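Local coordinates for sensor protein (Shewanella oneidensis, PDB 3LIC) that probably senses an extracellular signal through its PDC-fold domain and relays it to its own histidine kinase part in a two-component regulatory system, at residues Thr63-Arg68 and Thr163-Ala168; Ala76-Pro81 and Tyr111-Gly116; Pro92-Ser97 and Phe101-Ile106. One frame throughout, in Å; residues are numbered along the deposited sequence.

Contact 1: Thr63-Arg68 and Thr163-Ala168; sequences TNRIQR and TTVDLA. With EDO (1,2-ethanediol), chain B.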
loop_
_atom_site.group_PDB
_atom_site.type_symbol
_atom_site.label_atom_id
_atom_site.label_comp_id
_atom_site.label_asym_id
_atom_site.label_seq_id
_atom_site.Cartn_x
_atom_site.Cartn_y
_atom_site.Cartn_z
ATOM N N THR A 63 16.117 9.502 7.674
ATOM C CA THR A 63 17.048 9.087 6.588
ATOM C C THR A 63 17.651 7.720 6.782
ATOM O O THR A 63 17.619 6.871 5.854
ATOM C CB THR A 63 18.216 10.086 6.377
ATOM O OG1 THR A 63 17.630 11.335 6.099
ATOM C CG2 THR A 63 19.094 9.678 5.144
ATOM N N ASN A 64 18.208 7.511 7.975
ATOM C CA ASN A 64 18.825 6.214 8.307
ATOM C C ASN A 64 17.827 5.064 8.210
ATOM O O ASN A 64 18.132 3.952 7.735
ATOM C CB ASN A 64 19.375 6.271 9.737
ATOM C CG ASN A 64 20.547 7.199 9.863
ATOM O OD1 ASN A 64 21.082 7.632 8.857
ATOM N ND2 ASN A 64 20.953 7.524 11.100
ATOM N N ARG A 65 16.609 5.325 8.659
ATOM C CA ARG A 65 15.555 4.286 8.613
ATOM C C ARG A 65 15.163 3.968 7.195
ATOM O O ARG A 65 14.948 2.798 6.851
ATOM C CB ARG A 65 14.369 4.724 9.524
ATOM C CG ARG A 65 12.965 4.577 8.938
ATOM C CD ARG A 65 11.823 4.923 10.050
ATOM N NE ARG A 65 10.531 4.330 9.770
ATOM C CZ ARG A 65 10.057 3.359 10.514
ATOM N NH1 ARG A 65 10.782 2.967 11.554
ATOM N NH2 ARG A 65 8.902 2.775 10.229
ATOM N N ILE A 66 15.029 4.958 6.324
ATOM C CA ILE A 66 14.678 4.635 4.939
ATOM C C ILE A 66 15.907 3.984 4.254
ATOM O O ILE A 66 15.821 2.972 3.525
ATOM C CB ILE A 66 14.201 5.980 4.233
ATOM C CG1 ILE A 66 12.805 6.294 4.793
ATOM C CG2 ILE A 66 14.150 5.915 2.684
ATOM C CD1 ILE A 66 11.849 5.067 4.617
ATOM N N GLN A 67 17.075 4.571 4.512
ATOM C CA GLN A 67 18.308 4.045 3.961
ATOM C C GLN A 67 18.521 2.568 4.356
ATOM O O GLN A 67 18.919 1.737 3.543
ATOM C CB GLN A 67 19.464 4.913 4.450
ATOM C CG GLN A 67 20.700 4.834 3.589
ATOM C CD GLN A 67 21.588 6.100 3.738
ATOM O OE1 GLN A 67 22.329 6.443 2.832
ATOM N NE2 GLN A 67 21.507 6.771 4.872
ATOM N N ARG A 68 18.185 2.235 5.590
ATOM C CA ARG A 68 18.329 0.848 6.056
ATOM C C ARG A 68 17.211 -0.132 5.678
ATOM O O ARG A 68 17.390 -1.337 5.828
ATOM C CB ARG A 68 18.656 0.834 7.574
ATOM C CG ARG A 68 19.961 1.662 7.776
ATOM C CD ARG A 68 20.840 1.361 8.984
ATOM N NE ARG A 68 20.522 2.280 10.063
ATOM C CZ ARG A 68 21.359 3.118 10.681
ATOM N NH1 ARG A 68 20.879 3.889 11.658
ATOM N NH2 ARG A 68 22.642 3.182 10.361
ATOM N N THR A 163 3.656 8.488 13.211
ATOM C CA THR A 163 4.773 8.215 12.328
ATOM C C THR A 163 4.220 7.296 11.218
ATOM O O THR A 163 3.184 6.650 11.410
ATOM C CB THR A 163 5.934 7.565 13.037
ATOM O OG1 THR A 163 5.590 6.220 13.395
ATOM C CG2 THR A 163 6.266 8.321 14.332
ATOM N N THR A 164 4.877 7.253 10.068
ATOM C CA THR A 164 4.269 6.626 8.902
ATOM C C THR A 164 5.309 5.845 8.197
ATOM O O THR A 164 6.498 6.074 8.406
ATOM C CB THR A 164 3.695 7.643 7.861
ATOM O OG1 THR A 164 4.758 8.416 7.300
ATOM C CG2 THR A 164 2.573 8.563 8.457
ATOM N N VAL A 165 4.890 4.930 7.346
ATOM C CA VAL A 165 5.811 4.352 6.354
ATOM C C VAL A 165 4.984 4.407 5.051
ATOM O O VAL A 165 3.761 4.113 5.058
ATOM C CB VAL A 165 6.295 2.887 6.723
ATOM C CG1 VAL A 165 7.218 2.323 5.708
ATOM C CG2 VAL A 165 7.173 2.925 7.958
ATOM N N ASP A 166 5.612 4.867 3.958
ATOM C CA ASP A 166 5.013 4.871 2.614
ATOM C C ASP A 166 5.593 3.727 1.794
ATOM O O ASP A 166 6.821 3.474 1.809
ATOM C CB ASP A 166 5.317 6.199 1.859
ATOM C CG ASP A 166 4.764 7.423 2.572
ATOM O OD1 ASP A 166 5.262 8.543 2.294
ATOM O OD2 ASP A 166 3.815 7.262 3.395
ATOM N N LEU A 167 4.712 3.069 1.040
ATOM C CA LEU A 167 5.134 2.068 0.089
ATOM C C LEU A 167 4.742 2.555 -1.310
ATOM O O LEU A 167 3.569 2.787 -1.571
ATOM C CB LEU A 167 4.439 0.732 0.377
ATOM C CG LEU A 167 4.708 0.060 1.730
ATOM C CD1 LEU A 167 3.933 -1.290 1.663
ATOM C CD2 LEU A 167 6.217 -0.205 1.961
ATOM N N ALA A 168 5.719 2.703 -2.210
ATOM C CA ALA A 168 5.437 3.237 -3.551
ATOM C C ALA A 168 4.707 2.163 -4.367
ATOM O O ALA A 168 5.193 1.011 -4.446
ATOM C CB ALA A 168 6.755 3.625 -4.242
HETATM C C1 EDO B . 2.932 10.491 4.643
HETATM O O1 EDO B . 3.761 9.383 5.057
HETATM C C2 EDO B . 3.472 11.189 3.397
HETATM O O2 EDO B . 3.304 10.325 2.247
#

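Contact 2: Ala76-Pro81 and Tyr111-Gly116; sequences AIAFKP and YDYTDG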
loop_
_atom_site.group_PDB
_atom_site.type_symbol
_atom_site.label_atom_id
_atom_site.label_comp_id
_atom_site.label_asym_id
_atom_site.label_seq_id
_atom_site.Cartn_x
_atom_site.Cartn_y
_atom_site.Cartn_z
ATOM N N ALA A 76 7.289 9.490 7.627
ATOM C CA ALA A 76 7.075 10.822 8.201
ATOM C C ALA A 76 6.898 10.772 9.730
ATOM O O ALA A 76 6.422 9.751 10.281
ATOM C CB ALA A 76 5.825 11.495 7.563
ATOM N N ILE A 77 7.207 11.891 10.390
ATOM C CA ILE A 77 6.836 12.093 11.779
ATOM C C ILE A 77 6.051 13.386 11.860
ATOM O O ILE A 77 6.627 14.459 11.749
ATOM C CB ILE A 77 8.049 12.224 12.689
ATOM C CG1 ILE A 77 8.860 10.924 12.647
ATOM C CG2 ILE A 77 7.561 12.663 14.175
ATOM C CD1 ILE A 77 10.115 10.996 13.485
ATOM N N ALA A 78 4.732 13.279 12.077
ATOM C CA ALA A 78 3.818 14.381 11.867
ATOM C C ALA A 78 3.102 14.708 13.195
ATOM O O ALA A 78 2.584 13.806 13.846
ATOM C CB ALA A 78 2.862 14.018 10.778
ATOM N N PHE A 79 3.135 15.966 13.644
ATOM C CA PHE A 79 2.610 16.316 15.006
ATOM C C PHE A 79 1.247 17.014 14.913
ATOM O O PHE A 79 0.975 17.673 13.911
ATOM C CB PHE A 79 3.602 17.210 15.820
ATOM C CG PHE A 79 4.923 16.532 16.120
ATOM C CD1 PHE A 79 5.107 15.806 17.292
ATOM C CD2 PHE A 79 5.939 16.574 15.219
ATOM C CE1 PHE A 79 6.300 15.172 17.531
ATOM C CE2 PHE A 79 7.147 15.938 15.455
ATOM C CZ PHE A 79 7.327 15.247 16.609
ATOM N N LYS A 80 0.400 16.847 15.928
ATOM C CA LYS A 80 -0.821 17.658 16.032
ATOM C C LYS A 80 -0.516 19.165 15.901
ATOM O O LYS A 80 0.537 19.617 16.330
ATOM C CB LYS A 80 -1.471 17.446 17.380
ATOM C CG LYS A 80 -2.702 16.625 17.401
ATOM C CD LYS A 80 -3.293 16.694 18.825
ATOM C CE LYS A 80 -4.721 16.159 18.877
ATOM N NZ LYS A 80 -4.724 14.678 18.894
ATOM N N PRO A 81 -1.456 19.940 15.341
ATOM C CA PRO A 81 -1.307 21.405 15.248
ATOM C C PRO A 81 -0.917 22.021 16.608
ATOM O O PRO A 81 -1.599 21.768 17.591
ATOM C CB PRO A 81 -2.716 21.869 14.863
ATOM C CG PRO A 81 -3.404 20.663 14.260
ATOM C CD PRO A 81 -2.825 19.491 15.005
ATOM N N TYR A 111 2.138 20.298 2.511
ATOM C CA TYR A 111 0.705 20.479 2.494
ATOM C C TYR A 111 0.189 20.438 3.901
ATOM O O TYR A 111 0.906 20.057 4.837
ATOM C CB TYR A 111 -0.008 19.470 1.580
ATOM C CG TYR A 111 0.323 17.994 1.823
ATOM C CD1 TYR A 111 -0.115 17.318 2.992
ATOM C CD2 TYR A 111 1.052 17.268 0.890
ATOM C CE1 TYR A 111 0.172 15.950 3.206
ATOM C CE2 TYR A 111 1.299 15.891 1.081
ATOM C CZ TYR A 111 0.876 15.247 2.250
ATOM O OH TYR A 111 1.142 13.880 2.415
ATOM N N ASP A 112 -1.029 20.913 4.068
ATOM C CA ASP A 112 -1.635 20.925 5.392
ATOM C C ASP A 112 -2.202 19.543 5.621
ATOM O O ASP A 112 -3.329 19.232 5.178
ATOM C CB ASP A 112 -2.727 21.976 5.445
ATOM C CG ASP A 112 -3.438 21.987 6.758
ATOM O OD1 ASP A 112 -3.082 21.218 7.676
ATOM O OD2 ASP A 112 -4.355 22.778 6.892
ATOM N N TYR A 113 -1.401 18.698 6.282
ATOM C CA TYR A 113 -1.737 17.285 6.406
ATOM C C TYR A 113 -3.011 17.110 7.239
ATOM O O TYR A 113 -3.621 16.046 7.221
ATOM C CB TYR A 113 -0.533 16.466 6.945
ATOM C CG TYR A 113 0.103 17.069 8.170
ATOM C CD1 TYR A 113 -0.384 16.750 9.438
ATOM C CD2 TYR A 113 1.197 17.942 8.074
ATOM C CE1 TYR A 113 0.140 17.270 10.535
ATOM C CE2 TYR A 113 1.727 18.488 9.203
ATOM C CZ TYR A 113 1.198 18.160 10.425
ATOM O OH TYR A 113 1.730 18.647 11.608
ATOM N N THR A 114 -3.419 18.160 7.967
ATOM C CA THR A 114 -4.591 18.085 8.845
ATOM C C THR A 114 -5.908 18.573 8.234
ATOM O O THR A 114 -6.887 18.565 8.919
ATOM C CB THR A 114 -4.381 18.978 10.103
ATOM O OG1 THR A 114 -4.466 20.382 9.737
ATOM C CG2 THR A 114 -3.025 18.690 10.761
ATOM N N ASP A 115 -5.951 18.993 6.970
ATOM C CA ASP A 115 -7.133 19.688 6.417
ATOM C C ASP A 115 -8.319 18.762 6.003
ATOM O O ASP A 115 -9.335 19.233 5.490
ATOM C CB ASP A 115 -6.737 20.537 5.211
ATOM C CG ASP A 115 -6.263 19.692 4.021
ATOM O OD1 ASP A 115 -6.211 18.421 4.075
ATOM O OD2 ASP A 115 -5.897 20.288 3.011
ATOM N N GLY A 116 -8.165 17.458 6.210
ATOM C CA GLY A 116 -9.196 16.503 5.861
ATOM C C GLY A 116 -8.988 15.749 4.562
ATOM O O GLY A 116 -9.736 14.806 4.284
#

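Contact 3: Pro92-Ser97 and Phe101-Ile106; sequences PYVYRS and FNYLDI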
loop_
_atom_site.group_PDB
_atom_site.type_symbol
_atom_site.label_atom_id
_atom_site.label_comp_id
_atom_site.label_asym_id
_atom_site.label_seq_id
_atom_site.Cartn_x
_atom_site.Cartn_y
_atom_site.Cartn_z
ATOM N N PRO A 92 8.389 16.595 9.569
ATOM C CA PRO A 92 9.565 16.053 8.868
ATOM C C PRO A 92 9.241 14.767 8.097
ATOM O O PRO A 92 8.538 13.906 8.610
ATOM C CB PRO A 92 10.509 15.725 10.010
ATOM C CG PRO A 92 10.091 16.757 11.120
ATOM C CD PRO A 92 8.628 16.853 11.013
ATOM N N TYR A 93 9.817 14.608 6.914
ATOM C CA TYR A 93 9.508 13.481 6.053
ATOM C C TYR A 93 10.689 13.226 5.141
ATOM O O TYR A 93 11.225 14.164 4.568
ATOM C CB TYR A 93 8.285 13.874 5.200
ATOM C CG TYR A 93 7.922 12.895 4.122
ATOM C CD1 TYR A 93 7.466 11.593 4.443
ATOM C CD2 TYR A 93 7.977 13.265 2.774
ATOM C CE1 TYR A 93 7.123 10.677 3.435
ATOM C CE2 TYR A 93 7.617 12.364 1.778
ATOM C CZ TYR A 93 7.214 11.091 2.107
ATOM O OH TYR A 93 6.838 10.249 1.089
ATOM N N VAL A 94 11.167 11.990 5.058
ATOM C CA VAL A 94 12.232 11.629 4.114
ATOM C C VAL A 94 11.730 10.567 3.112
ATOM O O VAL A 94 10.977 9.662 3.483
ATOM C CB VAL A 94 13.520 11.125 4.851
ATOM C CG1 VAL A 94 14.560 10.555 3.856
ATOM C CG2 VAL A 94 14.131 12.222 5.739
ATOM N N TYR A 95 12.139 10.648 1.848
ATOM C CA TYR A 95 11.650 9.684 0.833
ATOM C C TYR A 95 12.800 9.393 -0.137
ATOM O O TYR A 95 13.768 10.176 -0.201
ATOM C CB TYR A 95 10.360 10.164 0.101
ATOM C CG TYR A 95 10.525 11.377 -0.827
ATOM C CD1 TYR A 95 10.773 11.227 -2.203
ATOM C CD2 TYR A 95 10.434 12.680 -0.306
ATOM C CE1 TYR A 95 10.950 12.410 -3.082
ATOM C CE2 TYR A 95 10.561 13.823 -1.119
ATOM C CZ TYR A 95 10.815 13.687 -2.499
ATOM O OH TYR A 95 10.937 14.878 -3.222
ATOM N N ARG A 96 12.752 8.223 -0.794
ATOM C CA ARG A 96 13.805 7.897 -1.768
ATOM C C ARG A 96 13.507 8.491 -3.167
ATOM O O ARG A 96 12.413 8.358 -3.675
ATOM C CB ARG A 96 14.244 6.410 -1.744
ATOM C CG ARG A 96 13.569 5.431 -2.662
ATOM C CD ARG A 96 13.497 3.991 -1.987
ATOM N NE ARG A 96 14.795 3.663 -1.424
ATOM C CZ ARG A 96 15.054 3.087 -0.253
ATOM N NH1 ARG A 96 14.129 2.706 0.584
ATOM N NH2 ARG A 96 16.307 2.876 0.059
ATOM N N SER A 97 14.471 9.224 -3.709
ATOM C CA SER A 97 14.347 9.850 -5.040
ATOM C C SER A 97 15.200 8.909 -5.882
ATOM O O SER A 97 15.794 7.960 -5.349
ATOM C CB SER A 97 14.966 11.231 -5.024
ATOM O OG SER A 97 16.402 11.093 -4.844
ATOM N N PHE A 101 17.946 10.772 -1.106
ATOM C CA PHE A 101 16.914 10.816 -0.135
ATOM C C PHE A 101 16.637 12.274 0.002
ATOM O O PHE A 101 17.555 13.091 0.216
ATOM C CB PHE A 101 17.411 10.180 1.179
ATOM C CG PHE A 101 17.881 8.792 0.981
ATOM C CD1 PHE A 101 16.974 7.755 0.870
ATOM C CD2 PHE A 101 19.237 8.520 0.814
ATOM C CE1 PHE A 101 17.413 6.453 0.658
ATOM C CE2 PHE A 101 19.699 7.176 0.543
ATOM C CZ PHE A 101 18.782 6.160 0.454
ATOM N N ASN A 102 15.381 12.624 -0.205
ATOM C CA ASN A 102 14.965 14.014 -0.166
ATOM C C ASN A 102 14.333 14.209 1.159
ATOM O O ASN A 102 13.778 13.276 1.695
ATOM C CB ASN A 102 13.917 14.272 -1.267
ATOM C CG ASN A 102 14.590 14.330 -2.680
ATOM O OD1 ASN A 102 15.830 14.278 -2.778
ATOM N ND2 ASN A 102 13.799 14.450 -3.737
ATOM N N TYR A 103 14.352 15.422 1.664
ATOM C CA TYR A 103 13.732 15.734 2.899
ATOM C C TYR A 103 12.811 16.980 2.740
ATOM O O TYR A 103 13.152 17.934 1.990
ATOM C CB TYR A 103 14.781 16.016 3.949
ATOM C CG TYR A 103 14.150 16.712 5.151
ATOM C CD1 TYR A 103 13.547 15.979 6.178
ATOM C CD2 TYR A 103 14.129 18.116 5.244
ATOM C CE1 TYR A 103 12.911 16.624 7.275
ATOM C CE2 TYR A 103 13.547 18.757 6.364
ATOM C CZ TYR A 103 12.941 17.976 7.376
ATOM O OH TYR A 103 12.328 18.619 8.443
ATOM N N LEU A 104 11.647 16.987 3.399
ATOM C CA LEU A 104 10.931 18.238 3.560
ATOM C C LEU A 104 10.121 18.147 4.817
ATOM O O LEU A 104 9.730 17.039 5.233
ATOM C CB LEU A 104 10.002 18.585 2.375
ATOM C CG LEU A 104 8.745 17.758 2.117
ATOM C CD1 LEU A 104 7.673 18.543 1.296
ATOM C CD2 LEU A 104 9.214 16.546 1.378
ATOM N N ASP A 105 9.898 19.297 5.419
ATOM C CA ASP A 105 8.903 19.423 6.407
ATOM C C ASP A 105 7.553 19.589 5.685
ATOM O O ASP A 105 7.256 20.661 5.113
ATOM C CB ASP A 105 9.213 20.623 7.314
ATOM C CG ASP A 105 8.156 20.832 8.331
ATOM O OD1 ASP A 105 7.172 20.063 8.345
ATOM O OD2 ASP A 105 8.261 21.773 9.124
ATOM N N ILE A 106 6.732 18.528 5.684
ATOM C CA ILE A 106 5.477 18.590 4.942
ATOM C C ILE A 106 4.597 19.766 5.451
ATOM O O ILE A 106 3.869 20.373 4.717
ATOM C CB ILE A 106 4.755 17.233 5.061
ATOM C CG1 ILE A 106 5.515 16.152 4.294
ATOM C CG2 ILE A 106 3.344 17.257 4.543
ATOM C CD1 ILE A 106 4.759 14.770 4.343
#

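Contact 1: Thr63-Arg68 and Thr163-Ala168
Arg65 reaches from helix 55-68 to Val165 on strand 161-168, where a helix packs on the central antiparallel sheet of a PDC sensor domain. The two side chains pass each other at a slant. The arginine runs extended from CG to NE and presents the edge of its guanidinium, with the methyl CG2 of Val165 close to the guanidinium plane. The modelled separation of 2.9 Å between Arg65 NH2 and Val165 CG2 is too short for relaxed packing, so the exact place of the group is doubtful. Its direction is better supported: Arg65 NH1 bonds to Asn35 O on helix 2-46, and NE makes a weak bond to Ser75 OG, which also bonds to Thr164 O.

The flanking strand residues direct their polar groups to a bound 1,2-ethanediol, probably from the crystallisation liquor. Tyr136 OH is also hydrogen-bonded to the diol. In Thr164, OG1 sits between the backbone N and the carbonyl carbon (chi1 65°), a rotation that lets this one hydroxyl accept from Ala76 N and also donate to the diol, with OG1 2.6 Å from EDO O1. Asp166 turns its carboxylate to the same molecule; its OD1 is also hydrogen-bonded to Tyr93 OH. Because PDC domains commonly bind small ligands beside this sheet, the diol may mark such a pocket, but its identity says nothing about the natural signal. The second diol oxygen, EDO O2, donates to Asp166 OD1 over 2.6 Å.

Contact 2: Ala76-Pro81 and Tyr111-Gly116
The ring of Tyr113 has the methyl of Ala78 over one face and the carbonyl oxygen of Phe79 at its edge, near the ring plane. Ala78 CB stands 4.3 Å above that plane, displaced toward the rim, and its closest ring atom is Tyr113 CE1. At the phenol end, Tyr113 OH donates to Phe79 O over 2.6 Å. The hydroxyl lies in the carbonyl plane, at a C=O...O angle of 149°. The same hydroxyl oxygen is hydrogen-bonded to Phe90 N, and two polar groups therefore fix the tip of a buried ring. CG of Tyr113 is tucked between the backbone N and the carbonyl carbon (chi1 49°), which swings the ring out of the loop toward strand 74-79. A phenylalanine here would keep the ring but lack the hydroxyl, and would probably leave Phe79 O without this donor and Phe90 N without this acceptor.

Beside the tyrosine, the CG2 methyl of Thr114 meets CG of Pro81 at 4.0 Å, a looser apolar touch. The loop carrying Tyr113 and Thr114 is shaped by a type I beta turn from Asp112 to Asp115 and by an Asx turn. Asp112 OD1 accepts from Thr114 N, which comes from above the carboxylate plane at 3.1 Å, and from Thr114 OG1 on the syn side at 2.6 Å. This double grip orients the threonine methyl.

Helix 119-122 borders the contact: Trp121 meets the Tyr113 ring edge-to-face and also touches Ala78 and Thr114. Strand 74-79 itself lies between strands 92-96 and 161-168, so the 111-116 loop is joined to an inner strand of the sheet.

Contact 3: Pro92-Ser97 and Phe101-Ile106
Asn102 leans across the ring of Tyr95 on the neighbouring strand. Its CB lies over one face, 3.7 Å from the ring centroid, a CH-pi contact offset toward the rim. With CG beside the backbone N (chi1 -75°), the amide turns to the phenol end and stands almost perpendicular to the ring, 86° between planes. CG comes within 3.7 Å of Tyr95 OH. From there OD1 passes Ser97 CB at 3.9 Å, while ND2 donates to Tyr95 OH at 2.9 Å, nearly straight at 169° and in the amide plane. The backbones of the same two residues bond in both directions, Tyr95 N to Asn102 O and Asn102 N to Tyr95 O.

On that same face of the sheet, Leu104 CD2 meets the edge of the Tyr93 ring; Ile106, just past the strand, brings CD1 off-centre to that ring, 4.1 Å from its centroid. Tyr93 OH bonds to Asp166 OD1. The other face carries Pro92 CB against Tyr103 CE1 at 3.7 Å and Val94 CG2 at the Tyr103 ring edge. Five successive antiparallel pairs define a beta hairpin whose strand 101-105 is outermost in the PDC sheet within this chain.

All three contacts use one antiparallel sheet, but at different depths. Contacts 1 and 2 are buried and fasten a helix and a loop to its inner strands 161-168 and 74-79, which are neighbours; contact 3 is partly buried and forms the sheet's edge within this chain. The chemistry follows: contact 1 is a small side-chain touch without a direct hydrogen bond, contact 2 adds one phenol-to-carbonyl bond to apolar packing, and contact 3 buries by far the most surface, 662 Å², combining backbone pairing with side-chain packing. Side-chain bonds from strand 161-168 reach both other contacts, and backbone atoms Ile77 N and Pro92 O, 3.0 Å apart, join contacts 2 and 3.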